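Surface protein VspA (Borrelia turicatae, PDB 2GA0) probably serves as an antigenically variable outer-membrane lipoprotein whose replacement by alternative surface proteins helps the spirochaete evade the host immune response. Local coordinates at residues K26-L31 with S70-K75; A55-K60 with K116-D121. All coordinates share one frame; numbering follows the deposited sequence.

Interaction 1. Residues K26-L31 with S70-K75. With NI (nickel (II) ion), chain I.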
loop_
_atom_site.group_PDB
_atom_site.type_symbol
_atom_site.label_atom_id
_atom_site.label_comp_id
_atom_site.label_asym_id
_atom_site.label_seq_id
_atom_site.Cartn_x
_atom_site.Cartn_y
_atom_site.Cartn_z
ATOM N N LYS A 26 -2.374 9.909 2.937
ATOM C CA LYS A 26 -3.108 8.679 2.723
ATOM C C LYS A 26 -2.291 7.589 2.022
ATOM O O LYS A 26 -2.383 6.426 2.405
ATOM C CB LYS A 26 -4.400 8.947 1.972
ATOM C CG LYS A 26 -5.589 8.141 2.532
ATOM C CD LYS A 26 -5.355 6.596 2.565
ATOM C CE LYS A 26 -6.668 5.747 2.739
ATOM N NZ LYS A 26 -7.446 5.981 4.013
ATOM N N ASP A 27 -1.490 7.961 1.020
ATOM C CA ASP A 27 -0.664 6.976 0.339
ATOM C C ASP A 27 0.372 6.375 1.297
ATOM O O ASP A 27 0.555 5.175 1.342
ATOM C CB ASP A 27 -0.101 7.550 -0.958
ATOM C CG ASP A 27 1.047 6.747 -1.503
ATOM O OD1 ASP A 27 2.215 7.164 -1.284
ATOM O OD2 ASP A 27 0.915 5.687 -2.169
ATOM N N VAL A 28 0.975 7.184 2.142
ATOM C CA VAL A 28 1.843 6.664 3.207
ATOM C C VAL A 28 1.065 5.787 4.203
ATOM O O VAL A 28 1.518 4.732 4.564
ATOM C CB VAL A 28 2.616 7.821 3.955
ATOM C CG1 VAL A 28 3.563 7.307 4.962
ATOM C CG2 VAL A 28 3.366 8.645 2.989
ATOM N N HIS A 29 -0.116 6.169 4.647
ATOM C CA HIS A 29 -0.799 5.301 5.616
ATOM C C HIS A 29 -1.121 3.933 5.008
ATOM O O HIS A 29 -1.033 2.903 5.700
ATOM C CB HIS A 29 -2.037 5.950 6.241
ATOM C CG HIS A 29 -2.719 5.112 7.295
ATOM N ND1 HIS A 29 -3.771 4.262 7.004
ATOM C CD2 HIS A 29 -2.545 5.044 8.642
ATOM C CE1 HIS A 29 -4.191 3.691 8.123
ATOM N NE2 HIS A 29 -3.457 4.133 9.133
ATOM N N THR A 30 -1.441 3.901 3.715
ATOM C CA THR A 30 -1.825 2.653 3.105
ATOM C C THR A 30 -0.606 1.786 2.999
ATOM O O THR A 30 -0.689 0.611 3.327
ATOM C CB THR A 30 -2.488 2.887 1.795
ATOM O OG1 THR A 30 -3.784 3.397 2.053
ATOM C CG2 THR A 30 -2.783 1.587 1.102
ATOM N N LEU A 31 0.531 2.349 2.588
ATOM C CA LEU A 31 1.770 1.548 2.534
ATOM C C LEU A 31 2.119 0.954 3.903
ATOM O O LEU A 31 2.474 -0.202 3.996
ATOM C CB LEU A 31 2.932 2.356 1.983
ATOM C CG LEU A 31 2.871 2.602 0.470
ATOM C CD1 LEU A 31 4.099 3.378 0.010
ATOM C CD2 LEU A 31 2.783 1.286 -0.307
ATOM N N SER A 70 10.902 1.316 3.072
ATOM C CA SER A 70 11.869 2.219 2.411
ATOM C C SER A 70 11.123 3.261 1.601
ATOM O O SER A 70 11.512 4.436 1.575
ATOM C CB SER A 70 12.810 1.533 1.426
ATOM O OG SER A 70 13.622 0.591 2.035
ATOM N N ALA A 71 10.084 2.791 0.898
ATOM C CA ALA A 71 9.287 3.626 0.005
ATOM C C ALA A 71 8.543 4.687 0.830
ATOM O O ALA A 71 8.586 5.875 0.487
ATOM C CB ALA A 71 8.320 2.773 -0.790
ATOM N N VAL A 72 7.883 4.246 1.906
ATOM C CA VAL A 72 7.345 5.133 2.923
ATOM C C VAL A 72 8.381 6.163 3.367
ATOM O O VAL A 72 8.129 7.359 3.319
ATOM C CB VAL A 72 6.874 4.335 4.157
ATOM C CG1 VAL A 72 6.818 5.191 5.357
ATOM C CG2 VAL A 72 5.518 3.736 3.893
ATOM N N ASP A 73 9.554 5.706 3.790
ATOM C CA ASP A 73 10.566 6.626 4.284
ATOM C C ASP A 73 10.906 7.697 3.232
ATOM O O ASP A 73 11.064 8.880 3.568
ATOM C CB ASP A 73 11.802 5.851 4.669
ATOM C CG ASP A 73 12.808 6.686 5.429
ATOM O OD1 ASP A 73 12.558 6.945 6.637
ATOM O OD2 ASP A 73 13.900 7.077 4.923
ATOM N N THR A 74 11.007 7.272 1.968
ATOM C CA THR A 74 11.381 8.164 0.888
ATOM C C THR A 74 10.281 9.201 0.657
ATOM O O THR A 74 10.562 10.399 0.541
ATOM C CB THR A 74 11.784 7.346 -0.347
ATOM O OG1 THR A 74 12.942 6.589 0.009
ATOM C CG2 THR A 74 12.315 8.217 -1.461
ATOM N N LYS A 75 9.041 8.728 0.665
ATOM C CA LYS A 75 7.885 9.564 0.448
ATOM C C LYS A 75 7.810 10.659 1.531
ATOM O O LYS A 75 7.588 11.854 1.222
ATOM C CB LYS A 75 6.622 8.721 0.441
ATOM C CG LYS A 75 6.149 8.312 -0.943
ATOM C CD LYS A 75 5.807 6.796 -1.018
ATOM C CE LYS A 75 5.542 6.291 -2.474
ATOM N NZ LYS A 75 4.085 6.404 -2.906
HETATM NI NI NI I . -3.406 3.035 10.889
HETATM O O HOH W 1 1.819 5.080 -4.422
HETATM O O HOH W 2 -5.564 3.379 10.684
#
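Helix segments 26-31 and 70-75 run nearly antiparallel, at 161°, with the CA atoms of Val28 and Val72 nearest each other across the pair and the axes of these short segments 9.7 Å apart at closest approach. The apolar middle of the contact is built from branched side chains. Val28 CG1 meets Val72 CG1 at 3.9 Å, and the two valines cross at about a right angle. The other methyl of Val72, CG2, packs against Leu31 CB at 3.5 Å. Leu31 then reaches on with CD1, which touches Ala71 CB and the aliphatic chain of Lys75.

Lys75 forms the border of this patch. Its CB passes Val28 CG2, and its CD and CE lie against Leu31 CD1. Bends at chi2 and chi4 turn the chain across to Asp27. There NZ makes a salt bridge to Asp27 OD1 at 2.6 Å, on the syn side and 20° out of the carboxylate plane. A water links the same ammonium to the other oxygen, accepting from Lys75 NZ and donating to Asp27 OD2. Asp27 OD2 also accepts from Thr30 OG1 of the second subunit, so the buried carboxylate has partners on both oxygens.

The CB of His29 is directed away from segment 70-75, and its NE2 binds nickel at 2.1 Å; a water and Asp151 of helix 140-166 are further ligands. Helix 140-166 also packs on Val28, and helix 87-109 packs on Val72. The arrangement is that of an antiparallel helix pair in the core of a helical bundle, with a polar edge at the dimer interface.

Interaction 2. Residues A55-K60 with K116-D121. With NI (nickel (II) ion), chain J.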
loop_
_atom_site.group_PDB
_atom_site.type_symbol
_atom_site.label_atom_id
_atom_site.label_comp_id
_atom_site.label_asym_id
_atom_site.label_seq_id
_atom_site.Cartn_x
_atom_site.Cartn_y
_atom_site.Cartn_z
ATOM N N ALA A 55 5.344 -23.431 7.073
ATOM C CA ALA A 55 6.183 -22.722 8.029
ATOM C C ALA A 55 7.518 -22.191 7.509
ATOM O O ALA A 55 8.206 -22.835 6.695
ATOM C CB ALA A 55 6.458 -23.645 9.209
ATOM N N ASP A 56 7.897 -21.026 8.032
ATOM C CA ASP A 56 9.294 -20.608 8.018
ATOM C C ASP A 56 9.723 -20.085 6.652
ATOM O O ASP A 56 8.860 -19.723 5.833
ATOM C CB ASP A 56 10.170 -21.767 8.496
ATOM C CG ASP A 56 9.844 -22.169 9.899
ATOM O OD1 ASP A 56 9.269 -21.346 10.655
ATOM O OD2 ASP A 56 10.102 -23.291 10.356
ATOM N N LYS A 57 11.045 -20.037 6.417
ATOM C CA LYS A 57 11.614 -19.531 5.165
ATOM C C LYS A 57 11.038 -18.144 4.820
ATOM O O LYS A 57 10.571 -17.927 3.699
ATOM C CB LYS A 57 11.358 -20.506 4.008
ATOM C CG LYS A 57 12.210 -21.812 4.029
ATOM C CD LYS A 57 11.385 -23.058 4.515
ATOM C CE LYS A 57 10.519 -23.720 3.380
ATOM N NZ LYS A 57 9.086 -24.143 3.710
ATOM N N ASN A 58 11.076 -17.215 5.773
ATOM C CA ASN A 58 10.408 -15.931 5.639
ATOM C C ASN A 58 11.268 -14.746 5.250
ATOM O O ASN A 58 10.761 -13.646 5.104
ATOM C CB ASN A 58 9.724 -15.586 6.966
ATOM C CG ASN A 58 8.548 -16.450 7.236
ATOM O OD1 ASN A 58 7.588 -16.444 6.458
ATOM N ND2 ASN A 58 8.613 -17.242 8.309
ATOM N N ALA A 59 12.568 -14.937 5.119
ATOM C CA ALA A 59 13.482 -13.822 4.866
ATOM C C ALA A 59 13.004 -12.839 3.780
ATOM O O ALA A 59 12.974 -11.637 3.981
ATOM C CB ALA A 59 14.864 -14.341 4.517
ATOM N N LYS A 60 12.629 -13.373 2.622
ATOM C CA LYS A 60 12.324 -12.563 1.454
ATOM C C LYS A 60 11.016 -11.804 1.661
ATOM O O LYS A 60 10.862 -10.689 1.169
ATOM C CB LYS A 60 12.291 -13.436 0.198
ATOM C CG LYS A 60 13.620 -13.470 -0.614
ATOM C CD LYS A 60 14.868 -13.688 0.279
ATOM C CE LYS A 60 16.156 -13.921 -0.469
ATOM N NZ LYS A 60 16.445 -15.385 -0.637
ATOM N N LYS A 116 18.835 -14.522 7.427
ATOM C CA LYS A 116 19.312 -15.910 7.374
ATOM C C LYS A 116 18.460 -16.780 6.429
ATOM O O LYS A 116 17.331 -16.426 6.089
ATOM C CB LYS A 116 19.413 -16.526 8.788
ATOM C CG LYS A 116 18.153 -16.448 9.711
ATOM C CD LYS A 116 18.522 -17.011 11.123
ATOM C CE LYS A 116 17.316 -17.513 11.975
ATOM N NZ LYS A 116 17.438 -18.968 12.525
ATOM N N ASP A 117 19.013 -17.910 5.998
ATOM C CA ASP A 117 18.353 -18.765 5.007
ATOM C C ASP A 117 17.050 -19.387 5.494
ATOM O O ASP A 117 16.268 -19.915 4.685
ATOM C CB ASP A 117 19.321 -19.800 4.402
ATOM C CG ASP A 117 20.086 -19.236 3.157
ATOM O OD1 ASP A 117 19.459 -19.192 2.031
ATOM O OD2 ASP A 117 21.295 -18.798 3.222
ATOM N N ASP A 118 16.788 -19.318 6.793
ATOM C CA ASP A 118 15.513 -19.789 7.248
ATOM C C ASP A 118 14.997 -18.998 8.458
ATOM O O ASP A 118 15.197 -19.380 9.636
ATOM C CB ASP A 118 15.593 -21.275 7.478
ATOM C CG ASP A 118 14.255 -21.887 7.548
ATOM O OD1 ASP A 118 14.166 -23.142 7.594
ATOM O OD2 ASP A 118 13.232 -21.159 7.565
ATOM N N VAL A 119 14.343 -17.877 8.161
ATOM C CA VAL A 119 13.738 -17.075 9.204
ATOM C C VAL A 119 12.435 -17.730 9.636
ATOM O O VAL A 119 11.484 -17.793 8.846
ATOM C CB VAL A 119 13.494 -15.629 8.713
ATOM C CG1 VAL A 119 13.339 -14.668 9.903
ATOM C CG2 VAL A 119 14.634 -15.177 7.861
ATOM N N LYS A 120 12.394 -18.224 10.869
ATOM C CA LYS A 120 11.182 -18.885 11.375
ATOM C C LYS A 120 10.040 -17.892 11.618
ATOM O O LYS A 120 10.254 -16.699 11.827
ATOM C CB LYS A 120 11.519 -19.771 12.586
ATOM C CG LYS A 120 12.480 -20.889 12.219
ATOM C CD LYS A 120 12.943 -21.654 13.413
ATOM C CE LYS A 120 12.657 -23.153 13.238
ATOM N NZ LYS A 120 11.177 -23.520 13.079
ATOM N N ASP A 121 8.822 -18.393 11.554
ATOM C CA ASP A 121 7.635 -17.576 11.784
ATOM C C ASP A 121 7.757 -16.645 12.984
ATOM O O ASP A 121 7.558 -15.455 12.835
ATOM C CB ASP A 121 6.410 -18.474 11.873
ATOM C CG ASP A 121 6.193 -19.281 10.621
ATOM O OD1 ASP A 121 6.895 -19.059 9.605
ATOM O OD2 ASP A 121 5.343 -20.192 10.581
HETATM NI NI NI J . 7.991 -25.882 3.616
HETATM O O HOH W 3 14.349 -17.511 4.965
#
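Asp56 and Asp121 exchange hydrogen bonds where the loop before helix 59-79 meets the loop that leads into helix 121-128. The result is a loop-to-loop junction at one end of the helical bundle. Asp56 N donates to Asp121 OD1 at 2.7 Å, on the syn side and 32° out of the carboxylate plane. In return Asp121 N donates to Asp56 OD1 at 3.1 Å. Lys120, the N-cap residue of helix 121-128, lies side by side with Asp56. Its NZ forms a salt bridge with Asp56 OD2 at 2.9 Å, approaching from above the carboxylate plane.

Asn58 grips the same loop with one amide nitrogen. ND2 gives a hydrogen bond to the anti lone pair of Asp121 OD1 at 2.8 Å, with that oxygen in the amide plane. It gives another to Val119 O, which also accepts from Asn58 N. With CG beside its own backbone N (chi1 -71°), the Asn58 side chain can share this carbonyl with its main chain. The amide oxygen, OD1, accepts from Gly43 N.

Next to these bonds, Ala59 CB packs on Val119 CG2 at 3.5 Å. A water accepts from both Ala59 N and Val119 N.

Beyond these bonds lie a nickel ion and the second subunit. Lys57 NZ binds the nickel at 2.1 Å together with Asp54. The second subunit adds a salt bridge from its Lys57 to Asp117, and a hydrogen bond from its Lys60 to Asp56 O. At the base of the metal-binding lysine, Lys57 N donates to Asp118 OD2 at 2.7 Å, nearly along the C-O axis of that oxygen.

Overall arrangement
Both contacts use helix 59-79, interaction 1 along its length and interaction 2 at its start. Their centres are about 25 Å apart and they do not touch. Interaction 1 is buried near the centre of the chain and is mainly apolar, with one salt bridge at its border. Interaction 2 is partly buried at a bundle end, buries more surface (444 against 279 Å²), and relies on main-chain groups, carboxylates and an amide. Each contains one nickel ligand, a histidine in the first and a lysine in the second. His29 takes no part in the contact with 70-75, whereas the Lys57 chain brushes the Asp118 carboxylate before it reaches its metal. Both contacts also reach the second subunit.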